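Folylpolyglutamate synthase (FolC) (Helicobacter pylori, PDB 6K8C) probably adds glutamate to dihydropteroate and to reduced folates in ATP-dependent reactions, yielding dihydrofolate and folylpolyglutamates. Local coordinates at residues A70-K75 with T253-N258; L310-Y315 with E348-I353. All coordinates share one frame; numbering follows the deposited sequence.

After two N-terminal helices the chain builds the P-loop-type sheet of the Mur ligase middle domain, which includes strands 48-53 and 76-79. Interaction 1 joins the turn between helix 58-70 and strand 76-79 to the turn that follows helix 241-254, closing a loop of 177 residues at the surface. The chain then enters the glutamate ligase domain, where interaction 2 closes a much shorter loop of 32 residues, setting the end of strand 308-312 against helix 347-357. The two contacts follow in series, neither nesting nor crossing. The centres of interactions 1 and 2 lie about 44 Å apart, on opposite sides of the chain's centre. The nearest atoms of interactions 1 and 2 are about 30 Å apart.

Interaction 1: residues A70-K75 with T253-N258; sequences ADQNFK and TLLPCN
Two type I beta turns, Ala70 to Asn73 and Leu255 to Asn258, face each other with their backbones well apart; the nearest CA atoms, those of Gln72 and Asn258, are 9.4 Å apart. Each turn is closed by its backbone bond, Asn73 N to Ala70 O at 3.0 Å and Asn258 N to Leu255 O at 3.1 Å. Side chains therefore do the bridging. Leu255, the first residue past the helical part of 253-258, sends both methyls to the outer end of the Phe74 ring. Its CD1 lies 3.7 Å from Phe74 CE2, approaching obliquely, while CD2 sits 3.9 Å from the same Phe74 CE2. The two side chains run antiparallel alongside one another, and Gln72 O stands over one face of the ring, displaced from the ring centre. Beside this apolar patch, the amides of Gln72 and Asn258 approach from the two sides with their planes 81° apart. Gln72 OE1 is 3.1 Å from Asn258 ND2; a bend at chi2 (-59°) turns the glutamine amide to meet it. Asn258 OD1 is held by the backbone N of Gln260. The rings of Phe74 and Tyr138 pack edge-to-face and Leu69 touches Leu255, so this surface contact packs the turn that follows helix 241-254 against the helix-to-strand turn of an alpha/beta P-loop-type domain, the Mur ligase middle domain.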
# COMPACT_ATOMS: atom_id res chain seq x y z
N ALA A 70 7.08 -11.09 12.63
CA ALA A 70 6.19 -11.40 13.74
C ALA A 70 6.22 -12.89 14.08
O ALA A 70 6.08 -13.26 15.25
CB ALA A 70 4.76 -10.96 13.42
N ASP A 71 6.41 -13.74 13.07
CA ASP A 71 6.51 -15.18 13.30
C ASP A 71 7.78 -15.57 14.06
O ASP A 71 7.85 -16.69 14.57
CB ASP A 71 6.48 -15.93 11.97
CG ASP A 71 5.11 -16.49 11.65
OD1 ASP A 71 4.20 -16.34 12.49
OD2 ASP A 71 4.94 -17.07 10.55
N GLN A 72 8.77 -14.68 14.13
CA GLN A 72 9.94 -14.89 14.97
C GLN A 72 9.79 -14.23 16.34
O GLN A 72 10.80 -14.01 17.02
CB GLN A 72 11.19 -14.37 14.27
CG GLN A 72 11.47 -15.06 12.96
CD GLN A 72 11.65 -16.56 13.14
OE1 GLN A 72 12.26 -17.01 14.11
NE2 GLN A 72 11.13 -17.34 12.21
N ASN A 73 8.56 -13.91 16.74
CA ASN A 73 8.26 -13.29 18.03
C ASN A 73 8.89 -11.91 18.15
O ASN A 73 9.34 -11.50 19.22
CB ASN A 73 8.70 -14.20 19.19
CG ASN A 73 7.94 -13.90 20.47
OD1 ASN A 73 6.82 -13.40 20.44
ND2 ASN A 73 8.57 -14.19 21.61
N PHE A 74 8.93 -11.17 17.04
CA PHE A 74 9.36 -9.78 17.06
C PHE A 74 8.14 -8.87 17.05
O PHE A 74 7.11 -9.18 16.44
CB PHE A 74 10.26 -9.45 15.88
CG PHE A 74 11.65 -10.00 16.00
CD1 PHE A 74 12.47 -9.64 17.06
CD2 PHE A 74 12.15 -10.88 15.04
CE1 PHE A 74 13.75 -10.15 17.17
CE2 PHE A 74 13.42 -11.39 15.14
CZ PHE A 74 14.23 -11.03 16.21
N LYS A 75 8.27 -7.73 17.73
CA LYS A 75 7.25 -6.70 17.70
C LYS A 75 7.50 -5.79 16.50
O LYS A 75 8.60 -5.25 16.35
CB LYS A 75 7.26 -5.89 19.01
CG LYS A 75 6.76 -6.68 20.21
CD LYS A 75 6.49 -5.76 21.39
CE LYS A 75 7.20 -6.25 22.65
NZ LYS A 75 7.82 -5.13 23.41
N THR A 253 18.06 -10.92 5.07
CA THR A 253 19.11 -9.91 5.22
C THR A 253 19.10 -9.32 6.62
O THR A 253 20.17 -9.03 7.18
CB THR A 253 18.92 -8.80 4.17
OG1 THR A 253 18.95 -9.38 2.86
CG2 THR A 253 20.03 -7.76 4.27
N LEU A 254 17.92 -9.14 7.21
CA LEU A 254 17.83 -8.66 8.58
C LEU A 254 18.28 -9.72 9.57
O LEU A 254 18.87 -9.38 10.61
CB LEU A 254 16.40 -8.22 8.89
CG LEU A 254 15.84 -7.05 8.07
CD1 LEU A 254 14.32 -7.01 8.17
CD2 LEU A 254 16.45 -5.73 8.54
N LEU A 255 18.03 -10.99 9.29
CA LEU A 255 18.28 -12.08 10.23
C LEU A 255 19.11 -13.16 9.54
O LEU A 255 18.61 -14.26 9.27
CB LEU A 255 16.96 -12.65 10.77
CG LEU A 255 16.07 -11.68 11.55
CD1 LEU A 255 14.67 -12.26 11.73
CD2 LEU A 255 16.67 -11.35 12.91
N PRO A 256 20.38 -12.87 9.25
CA PRO A 256 21.18 -13.82 8.47
C PRO A 256 21.48 -15.12 9.19
O PRO A 256 21.88 -16.09 8.54
CB PRO A 256 22.47 -13.04 8.18
CG PRO A 256 22.57 -12.06 9.28
CD PRO A 256 21.15 -11.68 9.65
N CYS A 257 21.29 -15.18 10.51
CA CYS A 257 21.55 -16.40 11.26
C CYS A 257 20.32 -17.29 11.38
O CYS A 257 20.44 -18.43 11.85
CB CYS A 257 22.08 -16.05 12.65
SG CYS A 257 23.53 -14.98 12.59
N ASN A 258 19.15 -16.82 10.96
CA ASN A 258 17.95 -17.65 10.97
C ASN A 258 18.00 -18.63 9.80
O ASN A 258 18.07 -18.23 8.64
CB ASN A 258 16.69 -16.78 10.89
CG ASN A 258 15.43 -17.56 11.16
OD1 ASN A 258 15.06 -18.45 10.40
ND2 ASN A 258 14.76 -17.25 12.27

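Interaction 2: residues L310-Y315 with E348-I353; sequences LIYNCY and EKLKGI
Leu350 reaches from helix 347-357 and divides its two methyls between Tyr312 and Asn313. CD1 comes to the ring edge of Tyr312, near the ring plane, with Leu350 CD1 at 3.9 Å from Tyr312 CE2. The other branch meets an amide oxygen: Leu350 CD2 lies 3.7 Å from Asn313 OD1. Leucine CG is anti to the backbone N (chi1 177°), which points the two methyls toward the strand end. Tyr312 likewise extends, with chi1 177°, and its hydroxyl is hydrogen-bonded to His288 NE2, fixing the far end of the ring. Asn313 curls back on its own chain: its OD1 accepts from Cys314 N at 3.0 Å, a bent bond with an N-H...O angle of 142° and the donor tilted from the carbonyl plane. Its ND2 is hydrogen-bonded to Leu337 O, so both ends of this buried amide are engaged and its rotation is settled. The contact thus lies at the end of strand 308-312, between the six-stranded sheet of the glutamate ligase domain and helix 347-357. Ile336 of the adjacent parallel strand 331-336 touches both Asn313 and Leu350, while helix 320-327 packs on Tyr312 through Ala320 and Leu324.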
# COMPACT_ATOMS: atom_id res chain seq x y z
N LEU A 310 -19.75 -4.81 -12.56
CA LEU A 310 -18.50 -4.15 -12.19
C LEU A 310 -18.76 -2.67 -11.91
O LEU A 310 -19.34 -1.97 -12.74
CB LEU A 310 -17.45 -4.30 -13.29
CG LEU A 310 -16.08 -3.70 -12.98
CD1 LEU A 310 -15.40 -4.49 -11.87
CD2 LEU A 310 -15.21 -3.69 -14.23
N ILE A 311 -18.33 -2.21 -10.73
CA ILE A 311 -18.34 -0.79 -10.38
C ILE A 311 -16.90 -0.30 -10.50
O ILE A 311 -16.02 -0.79 -9.79
CB ILE A 311 -18.91 -0.56 -8.97
CG1 ILE A 311 -20.38 -0.96 -8.93
CG2 ILE A 311 -18.75 0.90 -8.55
CD1 ILE A 311 -20.92 -1.20 -7.53
N TYR A 312 -16.66 0.66 -11.39
CA TYR A 312 -15.32 0.81 -11.94
C TYR A 312 -15.02 2.25 -12.33
O TYR A 312 -15.88 2.95 -12.88
CB TYR A 312 -15.15 -0.10 -13.16
CG TYR A 312 -13.82 0.01 -13.88
CD1 TYR A 312 -12.72 -0.74 -13.48
CD2 TYR A 312 -13.66 0.86 -14.97
CE1 TYR A 312 -11.51 -0.65 -14.13
CE2 TYR A 312 -12.45 0.97 -15.63
CZ TYR A 312 -11.38 0.21 -15.21
OH TYR A 312 -10.17 0.31 -15.86
N ASN A 313 -13.79 2.66 -12.06
CA ASN A 313 -13.14 3.77 -12.75
C ASN A 313 -11.64 3.54 -12.64
O ASN A 313 -11.19 2.66 -11.91
CB ASN A 313 -13.55 5.13 -12.16
CG ASN A 313 -13.67 6.21 -13.23
OD1 ASN A 313 -13.05 6.12 -14.29
ND2 ASN A 313 -14.45 7.25 -12.94
N CYS A 314 -10.86 4.33 -13.37
CA CYS A 314 -9.42 4.15 -13.31
C CYS A 314 -8.71 5.45 -13.67
O CYS A 314 -9.30 6.38 -14.21
CB CYS A 314 -8.96 3.01 -14.23
SG CYS A 314 -8.96 3.43 -15.97
N TYR A 315 -7.42 5.49 -13.34
CA TYR A 315 -6.58 6.63 -13.66
C TYR A 315 -6.17 6.57 -15.14
O TYR A 315 -6.32 5.54 -15.81
CB TYR A 315 -5.35 6.65 -12.75
CG TYR A 315 -5.67 7.00 -11.32
CD1 TYR A 315 -6.29 8.21 -10.99
CD2 TYR A 315 -5.36 6.12 -10.28
CE1 TYR A 315 -6.59 8.53 -9.68
CE2 TYR A 315 -5.66 6.44 -8.96
CZ TYR A 315 -6.27 7.64 -8.67
OH TYR A 315 -6.56 7.95 -7.36
N GLU A 348 -15.65 9.92 -21.67
CA GLU A 348 -15.99 9.47 -23.02
C GLU A 348 -14.95 8.49 -23.56
O GLU A 348 -15.29 7.61 -24.35
CB GLU A 348 -16.14 10.67 -23.95
CG GLU A 348 -17.37 11.51 -23.67
CD GLU A 348 -18.66 10.73 -23.83
OE1 GLU A 348 -18.80 10.03 -24.85
OE2 GLU A 348 -19.52 10.81 -22.93
N LYS A 349 -13.68 8.64 -23.15
CA LYS A 349 -12.67 7.66 -23.55
C LYS A 349 -12.97 6.30 -22.95
O LYS A 349 -12.90 5.27 -23.63
CB LYS A 349 -11.29 8.15 -23.12
CG LYS A 349 -10.15 7.21 -23.48
CD LYS A 349 -8.82 7.71 -22.95
CE LYS A 349 -7.75 6.63 -23.03
NZ LYS A 349 -6.40 7.21 -23.27
N LEU A 350 -13.33 6.27 -21.66
CA LEU A 350 -13.70 5.01 -21.01
C LEU A 350 -14.91 4.38 -21.68
O LEU A 350 -14.95 3.16 -21.89
CB LEU A 350 -13.97 5.25 -19.53
CG LEU A 350 -14.42 4.04 -18.71
CD1 LEU A 350 -13.45 2.88 -18.88
CD2 LEU A 350 -14.58 4.41 -17.24
N LYS A 351 -15.90 5.20 -22.04
CA LYS A 351 -17.07 4.68 -22.74
C LYS A 351 -16.69 4.03 -24.06
O LYS A 351 -17.32 3.04 -24.47
CB LYS A 351 -18.08 5.80 -22.99
CG LYS A 351 -18.95 6.17 -21.79
CD LYS A 351 -20.00 7.20 -22.19
CE LYS A 351 -21.00 7.46 -21.07
NZ LYS A 351 -21.91 8.60 -21.37
N GLY A 352 -15.67 4.56 -24.74
CA GLY A 352 -15.25 3.98 -26.00
C GLY A 352 -14.55 2.65 -25.84
O GLY A 352 -14.68 1.76 -26.69
N ILE A 353 -13.79 2.49 -24.75
CA ILE A 353 -13.17 1.20 -24.46
C ILE A 353 -14.24 0.15 -24.19
O ILE A 353 -14.18 -0.97 -24.71
CB ILE A 353 -12.20 1.33 -23.28
CG1 ILE A 353 -11.03 2.24 -23.65
CG2 ILE A 353 -11.70 -0.05 -22.83
CD1 ILE A 353 -10.20 2.70 -22.47